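Local coordinates for uncharacterized protein (Thermus thermophilus HB8, PDB 4WVA), which hydrolyses the thermophile osmolyte mannosylglycerate to mannose and glycerate, and probably glucosylglycerate as well, as a GH63 glycoside hydrolase with an (alpha/alpha)6-barrel, at residues A[144-149]-A[155-160]; A[174-179]-A[286-291]. All blocks are in the same frame, centred on the assembly; numbering follows the deposited sequence. Where two conformers were deposited one is given.

Interactions 1 and 2 follow one another along the chain, the first closing before the second opens, and their centres lie about 13 Å apart on the same side of the chain's centre. They touch at two hydrophobic points: in the conformer given, Val155 CG2 packs on Leu289 CD1 at 3.7 Å, and Pro159 CG meets Leu174 CD2 at 3.9 Å, so the 155-160 loop touches both segments of interaction 2. Interaction 1 is buried and nearer the substrate site: the side chain of Ile156 lies about 8 Å from Gly163 and from the side chain of Gln103, both probable substrate-binding residues. Interaction 2 is partly exposed and remote from that site.

Interaction 1: A[144-149]-A[155-160]; sequences HARDPY and VIVHPW
Arg146, the last residue of helix 121-146, holds Val155 through both its backbone N and its backbone O. Val155 N donates to Arg146 O at 3.1 Å. In return Arg146 NH1 donates to Val155 O at 3.1 Å, in the carbonyl plane and on a lone pair, with that oxygen lying at the edge of the guanidinium, almost in its plane. The side chain can come back to its own backbone partner because it is bent at chi2 (-66°), which wraps CB, CG and CD around the same oxygen; Arg146 CD is 3.5 Å from Val155 O. Val157 completes the contact: its CG2 sits over one face of the guanidinium, offset toward the rim, 3.7 Å from Arg146 NH2, and the two side chains cross at about a right angle. Glu161 forms a salt bridge with Arg146 NH2 through OE1 and takes Val157 N on OE2, which probably balances the buried charge and ties the loop to it. Beyond the helix end, Val157 packs on Ile224 of helix 221-227 and on Phe214 of helix 201-216, while the backbone of Ile156 bonds to Val232 of strand 232-233, so the loop runs from the end of one helix between two others to the edge of a small sheet.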
ATOM      1  N   HIS A 144      -4.933  23.587  -2.502  1.00 15.76           N
ATOM      2  CA  HIS A 144      -4.706  24.926  -1.938  1.00 17.65           C
ATOM      3  C   HIS A 144      -5.977  25.488  -1.302  1.00 16.78           C
ATOM      4  O   HIS A 144      -5.931  26.061  -0.208  1.00 17.14           O
ATOM      5  CB  HIS A 144      -4.190  25.890  -3.017  1.00 19.53           C
ATOM      6  CG  HIS A 144      -3.886  27.277  -2.507  1.00 24.61           C
ATOM      7  ND1 HIS A 144      -4.679  28.369  -2.795  1.00 28.23           N
ATOM      8  CD2 HIS A 144      -2.876  27.743  -1.735  1.00 27.44           C
ATOM      9  CE1 HIS A 144      -4.175  29.448  -2.222  1.00 28.11           C
ATOM     10  NE2 HIS A 144      -3.078  29.096  -1.574  1.00 29.24           N
ATOM     11  N   ALA A 145      -7.112  25.349  -1.990  1.00 14.29           N
ATOM     12  CA  ALA A 145      -8.356  25.921  -1.507  1.00 14.25           C
ATOM     13  C   ALA A 145      -9.080  25.019  -0.505  1.00 13.64           C
ATOM     14  O   ALA A 145      -9.767  25.498   0.407  1.00 14.32           O
ATOM     15  CB  ALA A 145      -9.255  26.239  -2.684  1.00 14.12           C
ATOM     16  N   ARG A 146      -8.969  23.702  -0.687  1.00 13.20           N
ATOM     17  CA  ARG A 146      -9.837  22.772   0.024  1.00 12.88           C
ATOM     18  C   ARG A 146      -9.120  21.775   0.943  1.00 13.06           C
ATOM     19  O   ARG A 146      -9.772  20.933   1.541  1.00 13.13           O
ATOM     20  CB  ARG A 146     -10.733  22.017  -0.962  1.00 12.69           C
ATOM     21  CG  ARG A 146     -11.514  22.941  -1.884  1.00 12.72           C
ATOM     22  CD  ARG A 146     -12.522  23.780  -1.117  1.00 12.78           C
ATOM     23  NE  ARG A 146     -13.416  24.524  -2.028  1.00 12.81           N
ATOM     24  CZ  ARG A 146     -14.473  23.993  -2.634  1.00 12.60           C
ATOM     25  NH1 ARG A 146     -14.796  22.729  -2.436  1.00 12.50           N
ATOM     26  NH2 ARG A 146     -15.223  24.735  -3.453  1.00 13.20           N
ATOM     27  N   ASP A 147      -7.803  21.899   1.080  1.00 13.82           N
ATOM     28  CA  ASP A 147      -7.050  21.094   2.035  1.00 14.09           C
ATOM     29  C   ASP A 147      -6.006  21.959   2.751  1.00 15.45           C
ATOM     30  O   ASP A 147      -4.808  21.672   2.682  1.00 15.20           O
ATOM     31  CB  ASP A 147      -6.395  19.903   1.333  1.00 13.62           C
ATOM     32  CG  ASP A 147      -5.724  18.947   2.303  1.00 13.92           C
ATOM     33  OD1 ASP A 147      -6.126  18.919   3.490  1.00 13.72           O
ATOM     34  OD2 ASP A 147      -4.813  18.230   1.851  1.00 13.85           O
ATOM     35  N   PRO A 148      -6.471  22.994   3.464  1.00 16.63           N
ATOM     36  CA  PRO A 148      -5.573  23.933   4.149  1.00 18.59           C
ATOM     37  C   PRO A 148      -4.772  23.296   5.293  1.00 19.95           C
ATOM     38  O   PRO A 148      -3.698  23.812   5.642  1.00 22.19           O
ATOM     39  CB  PRO A 148      -6.532  25.007   4.684  1.00 18.46           C
ATOM     40  CG  PRO A 148      -7.853  24.352   4.778  1.00 18.46           C
ATOM     41  CD  PRO A 148      -7.878  23.407   3.599  1.00 17.47           C
ATOM     42  N   TYR A 149      -5.288  22.215   5.880  1.00 20.47           N
ATOM     43  CA  TYR A 149      -4.593  21.511   6.976  1.00 20.85           C
ATOM     44  C   TYR A 149      -3.688  20.383   6.470  1.00 20.47           C
ATOM     45  O   TYR A 149      -3.183  19.597   7.284  1.00 20.74           O
ATOM     46  CB  TYR A 149      -5.600  20.956   7.992  1.00 22.70           C
ATOM     47  CG  TYR A 149      -6.354  22.019   8.778  1.00 25.86           C
ATOM     48  CD1 TYR A 149      -5.714  22.753   9.777  1.00 28.72           C
ATOM     49  CD2 TYR A 149      -7.707  22.267   8.539  1.00 27.58           C
ATOM     50  CE1 TYR A 149      -6.398  23.721  10.505  1.00 29.69           C
ATOM     51  CE2 TYR A 149      -8.403  23.232   9.259  1.00 29.16           C
ATOM     52  CZ  TYR A 149      -7.736  23.957  10.242  1.00 30.54           C
ATOM     53  OH  TYR A 149      -8.413  24.914  10.962  1.00 32.19           O
ATOM     54  N   VAL A 155     -12.002  18.930   0.968  1.00 11.58           N
ATOM     55  CA  VAL A 155     -13.311  19.253   1.499  0.50 11.32           C
ATOM     56  C   VAL A 155     -14.236  19.800   0.397  1.00 11.42           C
ATOM     57  O   VAL A 155     -13.781  20.623  -0.423  1.00 11.35           O
ATOM     58  CB  VAL A 155     -13.127  20.361   2.554  0.50 11.25           C
ATOM     59  CG1 VAL A 155     -14.456  20.808   3.142  0.50 11.03           C
ATOM     60  CG2 VAL A 155     -12.184  19.873   3.644  0.50 11.61           C
ATOM     61  N   ILE A 156     -15.492  19.376   0.396  1.00 11.16           N
ATOM     62  CA  ILE A 156     -16.537  20.043  -0.382  1.00 10.97           C
ATOM     63  C   ILE A 156     -17.319  20.961   0.551  1.00 11.35           C
ATOM     64  O   ILE A 156     -17.574  20.630   1.721  1.00 11.31           O
ATOM     65  CB  ILE A 156     -17.462  19.077  -1.148  1.00 10.67           C
ATOM     66  CG1 ILE A 156     -18.168  18.073  -0.234  1.00 10.49           C
ATOM     67  CG2 ILE A 156     -16.681  18.376  -2.263  1.00 10.88           C
ATOM     68  CD1 ILE A 156     -19.311  17.322  -0.892  1.00 11.10           C
ATOM     69  N   VAL A 157     -17.693  22.129   0.022  1.00 11.49           N
ATOM     70  CA  VAL A 157     -18.465  23.116   0.763  1.00 11.94           C
ATOM     71  C   VAL A 157     -19.914  23.210   0.291  1.00 12.20           C
ATOM     72  O   VAL A 157     -20.703  23.967   0.865  1.00 12.56           O
ATOM     73  CB  VAL A 157     -17.765  24.491   0.719  1.00 12.15           C
ATOM     74  CG1 VAL A 157     -16.390  24.387   1.393  1.00 12.83           C
ATOM     75  CG2 VAL A 157     -17.628  25.005  -0.709  1.00 12.68           C
ATOM     76  N   HIS A 158     -20.281  22.411  -0.713  1.00 11.72           N
ATOM     77  CA  HIS A 158     -21.638  22.393  -1.200  1.00 11.69           C
ATOM     78  C   HIS A 158     -21.962  20.966  -1.623  1.00 11.70           C
ATOM     79  O   HIS A 158     -21.135  20.368  -2.302  1.00 11.61           O
ATOM     80  CB  HIS A 158     -21.767  23.345  -2.396  1.00 12.08           C
ATOM     81  CG  HIS A 158     -23.179  23.746  -2.678  1.00 12.64           C
ATOM     82  ND1 HIS A 158     -24.135  22.839  -3.066  1.00 12.57           N
ATOM     83  CD2 HIS A 158     -23.809  24.940  -2.577  1.00 13.20           C
ATOM     84  CE1 HIS A 158     -25.305  23.450  -3.186  1.00 12.56           C
ATOM     85  NE2 HIS A 158     -25.126  24.733  -2.911  1.00 12.80           N
ATOM     86  N   PRO A 159     -23.143  20.444  -1.264  1.00 11.68           N
ATOM     87  CA  PRO A 159     -23.511  19.084  -1.698  1.00 11.76           C
ATOM     88  C   PRO A 159     -23.457  18.895  -3.230  1.00 11.39           C
ATOM     89  O   PRO A 159     -23.197  17.783  -3.714  1.00 11.19           O
ATOM     90  CB  PRO A 159     -24.933  18.904  -1.154  1.00 12.33           C
ATOM     91  CG  PRO A 159     -25.422  20.292  -0.871  1.00 12.25           C
ATOM     92  CD  PRO A 159     -24.209  21.048  -0.438  1.00 11.57           C
ATOM     93  N   TRP A 160     -23.698  19.958  -3.994  1.00 11.36           N
ATOM     94  CA  TRP A 160     -23.576  19.905  -5.461  1.00 11.31           C
ATOM     95  C   TRP A 160     -22.195  19.433  -5.907  1.00 11.04           C
ATOM     96  O   TRP A 160     -22.073  18.804  -6.967  1.00 11.50           O
ATOM     97  CB  TRP A 160     -23.884  21.258  -6.132  1.00 11.73           C
ATOM     98  CG  TRP A 160     -25.369  21.546  -6.301  1.00 12.84           C
ATOM     99  CD1 TRP A 160     -26.342  20.630  -6.483  1.00 13.13           C
ATOM    100  CD2 TRP A 160     -26.011  22.835  -6.380  1.00 13.20           C
ATOM    101  NE1 TRP A 160     -27.566  21.252  -6.645  1.00 13.84           N
ATOM    102  CE2 TRP A 160     -27.387  22.605  -6.570  1.00 14.02           C
ATOM    103  CE3 TRP A 160     -25.556  24.157  -6.280  1.00 14.62           C
ATOM    104  CZ2 TRP A 160     -28.316  23.648  -6.673  1.00 13.75           C
ATOM    105  CZ3 TRP A 160     -26.484  25.189  -6.362  1.00 14.37           C
ATOM    106  CH2 TRP A 160     -27.839  24.925  -6.566  1.00 14.05           C
TER

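Interaction 2: A[174-179]-A[286-291]; sequences LSRVPV and SWDLVA
Asp288 OD2 takes a nearly straight bond from Arg176 NH1 at 2.7 Å (171°), the charged core of a salt bridge. The oxygen offers its syn lone pair, and it lies at the edge of the guanidinium, almost in that plane. The two flat groups are nevertheless twisted 42° apart, and Arg176 NH2 stays 3.6 Å from Asp288 OD2, so the pair is joined through one nitrogen rather than by a two-pronged fork. Arg176 gets there on a chain extended from CG to NE, which carries the charge away from the end of helix 171-175. On its way it slides past Val290, with Arg176 CD 3.9 Å from Val290 CG1, and at its far end Arg176 NH2 lies 3.5 Å from Ala291 CB. The other carboxylate oxygen looks after the backbone of its own turn: Ala291 N donates to Asp288 OD1 at 3.1 Å, meeting it from above the carboxylate plane, while Val290 N adds a weak bond to Asp288 OD1 at 2.9 Å. Asp288 can serve Arg176 and the turn at once because its chi1 of 176° holds CG opposite the backbone N, and this double hold is likely to fix the rotation of its carboxylate. Were Asp288 replaced by an alanine, the Arg176 guanidinium would be likely to lose its charged mate and Ala291 N its acceptor, letting the arginine and the turn shift. Ala291 O is bonded to Arg125 of the second subunit, placing this turn at the subunit interface. The bond from Ala291 N makes an Asx motif, formed where strand 283-288 ends and the chain turns toward its antiparallel partner, strand 293-294.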
ATOM      1  N   LEU A 174     -26.421  19.393   6.131  1.00 17.09           N
ATOM      2  CA  LEU A 174     -27.250  20.443   5.540  1.00 18.16           C
ATOM      3  C   LEU A 174     -28.205  21.068   6.540  1.00 18.81           C
ATOM      4  O   LEU A 174     -28.608  22.215   6.354  1.00 19.83           O
ATOM      5  CB  LEU A 174     -28.053  19.916   4.367  1.00 18.48           C
ATOM      6  CG  LEU A 174     -27.279  19.923   3.075  1.00 19.03           C
ATOM      7  CD1 LEU A 174     -28.040  19.062   2.079  1.00 20.18           C
ATOM      8  CD2 LEU A 174     -27.051  21.338   2.537  1.00 19.71           C
ATOM      9  N   SER A 175     -28.555  20.328   7.581  1.00 20.31           N
ATOM     10  CA  SER A 175     -29.460  20.842   8.624  1.00 21.68           C
ATOM     11  C   SER A 175     -28.901  22.069   9.353  1.00 22.79           C
ATOM     12  O   SER A 175     -29.663  22.814   9.988  1.00 24.53           O
ATOM     13  CB  SER A 175     -29.808  19.738   9.625  1.00 21.88           C
ATOM     14  OG  SER A 175     -28.706  19.457  10.465  1.00 23.55           O
ATOM     15  N   ARG A 176     -27.588  22.298   9.267  1.00 21.73           N
ATOM     16  CA  ARG A 176     -26.960  23.462   9.887  1.00 21.67           C
ATOM     17  C   ARG A 176     -26.919  24.708   9.014  1.00 20.98           C
ATOM     18  O   ARG A 176     -26.488  25.767   9.476  1.00 21.77           O
ATOM     19  CB  ARG A 176     -25.541  23.117  10.347  1.00 22.29           C
ATOM     20  CG  ARG A 176     -25.541  21.888  11.219  1.00 23.57           C
ATOM     21  CD  ARG A 176     -24.280  21.700  12.028  1.00 24.66           C
ATOM     22  NE  ARG A 176     -24.360  20.373  12.608  1.00 25.07           N
ATOM     23  CZ  ARG A 176     -23.850  19.269  12.064  1.00 24.55           C
ATOM     24  NH1 ARG A 176     -23.142  19.318  10.936  1.00 21.00           N
ATOM     25  NH2 ARG A 176     -24.035  18.110  12.680  1.00 24.72           N
ATOM     26  N   VAL A 177     -27.371  24.609   7.763  1.00 18.77           N
ATOM     27  CA  VAL A 177     -27.308  25.733   6.853  1.00 18.80           C
ATOM     28  C   VAL A 177     -28.523  26.616   7.129  1.00 19.12           C
ATOM     29  O   VAL A 177     -29.644  26.116   7.084  1.00 18.77           O
ATOM     30  CB  VAL A 177     -27.323  25.254   5.394  1.00 18.55           C
ATOM     31  CG1 VAL A 177     -27.426  26.430   4.426  1.00 18.67           C
ATOM     32  CG2 VAL A 177     -26.076  24.419   5.131  1.00 18.81           C
ATOM     33  N   PRO A 178     -28.299  27.907   7.442  1.00 20.76           N
ATOM     34  CA  PRO A 178     -29.458  28.763   7.770  1.00 22.47           C
ATOM     35  C   PRO A 178     -30.334  29.024   6.550  1.00 23.38           C
ATOM     36  O   PRO A 178     -29.814  29.138   5.444  1.00 22.48           O
ATOM     37  CB  PRO A 178     -28.818  30.065   8.260  1.00 22.45           C
ATOM     38  CG  PRO A 178     -27.403  30.049   7.788  1.00 23.57           C
ATOM     39  CD  PRO A 178     -27.010  28.609   7.606  1.00 21.93           C
ATOM     40  N   VAL A 179     -31.648  29.119   6.762  1.00 25.00           N
ATOM     41  CA  VAL A 179     -32.579  29.474   5.693  1.00 26.42           C
ATOM     42  C   VAL A 179     -33.439  30.707   6.019  1.00 29.80           C
ATOM     43  O   VAL A 179     -34.222  31.135   5.178  1.00 29.36           O
ATOM     44  CB  VAL A 179     -33.488  28.286   5.303  1.00 26.13           C
ATOM     45  CG1 VAL A 179     -32.650  27.130   4.747  1.00 25.91           C
ATOM     46  CG2 VAL A 179     -34.336  27.810   6.476  1.00 26.95           C
ATOM     47  N   SER A 286     -18.302   9.146   4.325  1.00 10.41           N
ATOM     48  CA  SER A 286     -17.921  10.542   4.278  1.00 10.35           C
ATOM     49  C   SER A 286     -17.879  11.088   5.717  1.00 10.54           C
ATOM     50  O   SER A 286     -18.486  10.503   6.632  1.00 11.05           O
ATOM     51  CB  SER A 286     -18.927  11.324   3.434  1.00 10.28           C
ATOM     52  OG  SER A 286     -18.933  10.881   2.080  1.00 10.53           O
ATOM     53  N   TRP A 287     -17.143  12.187   5.901  1.00 10.85           N
ATOM     54  CA  TRP A 287     -16.981  12.829   7.190  1.00 10.95           C
ATOM     55  C   TRP A 287     -17.525  14.250   7.213  1.00 11.38           C
ATOM     56  O   TRP A 287     -17.331  15.026   6.280  1.00 11.29           O
ATOM     57  CB  TRP A 287     -15.520  12.849   7.601  1.00 11.08           C
ATOM     58  CG  TRP A 287     -14.917  11.536   7.951  1.00 11.17           C
ATOM     59  CD1 TRP A 287     -15.530  10.322   8.052  1.00 11.16           C
ATOM     60  CD2 TRP A 287     -13.553  11.321   8.303  1.00 11.32           C
ATOM     61  NE1 TRP A 287     -14.622   9.367   8.437  1.00 11.51           N
ATOM     62  CE2 TRP A 287     -13.404   9.959   8.595  1.00 11.56           C
ATOM     63  CE3 TRP A 287     -12.430  12.154   8.376  1.00 11.82           C
ATOM     64  CZ2 TRP A 287     -12.179   9.408   8.972  1.00 11.73           C
ATOM     65  CZ3 TRP A 287     -11.219  11.601   8.745  1.00 12.41           C
ATOM     66  CH2 TRP A 287     -11.106  10.242   9.030  1.00 12.33           C
ATOM     67  N   ASP A 288     -18.185  14.583   8.320  1.00 11.46           N
ATOM     68  CA  ASP A 288     -18.722  15.914   8.551  1.00 11.80           C
ATOM     69  C   ASP A 288     -17.750  16.667   9.430  1.00 11.90           C
ATOM     70  O   ASP A 288     -17.603  16.339  10.614  1.00 12.31           O
ATOM     71  CB  ASP A 288     -20.083  15.782   9.240  1.00 12.40           C
ATOM     72  CG  ASP A 288     -20.701  17.114   9.612  1.00 13.03           C
ATOM     73  OD1 ASP A 288     -20.021  18.156   9.544  1.00 13.77           O
ATOM     74  OD2 ASP A 288     -21.888  17.063  10.021  1.00 14.26           O
ATOM     75  N   LEU A 289     -17.083  17.657   8.861  1.00 12.32           N
ATOM     76  CA  LEU A 289     -16.016  18.366   9.586  1.00 13.26           C
ATOM     77  C   LEU A 289     -16.543  19.483  10.470  1.00 13.79           C
ATOM     78  O   LEU A 289     -15.803  19.988  11.322  1.00 14.36           O
ATOM     79  CB  LEU A 289     -14.957  18.906   8.649  1.00 13.53           C
ATOM     80  CG  LEU A 289     -14.161  17.885   7.820  1.00 14.09           C
ATOM     81  CD1 LEU A 289     -13.091  18.607   7.026  1.00 15.20           C
ATOM     82  CD2 LEU A 289     -13.544  16.793   8.661  1.00 14.05           C
ATOM     83  N   VAL A 290     -17.802  19.871  10.287  1.00 13.86           N
ATOM     84  CA  VAL A 290     -18.414  20.841  11.203  1.00 14.13           C
ATOM     85  C   VAL A 290     -18.714  20.148  12.535  1.00 14.22           C
ATOM     86  O   VAL A 290     -18.322  20.641  13.594  1.00 15.44           O
ATOM     87  CB  VAL A 290     -19.673  21.480  10.578  1.00 14.10           C
ATOM     88  CG1 VAL A 290     -20.440  22.303  11.609  1.00 15.00           C
ATOM     89  CG2 VAL A 290     -19.276  22.323   9.377  1.00 14.22           C
ATOM     90  N   ALA A 291     -19.374  18.986  12.473  1.00 14.14           N
ATOM     91  CA  ALA A 291     -19.639  18.160  13.648  1.00 14.23           C
ATOM     92  C   ALA A 291     -18.373  17.436  14.114  1.00 14.15           C
ATOM     93  O   ALA A 291     -18.248  17.074  15.289  1.00 14.34           O
ATOM     94  CB  ALA A 291     -20.724  17.146  13.351  1.00 14.37           C
TER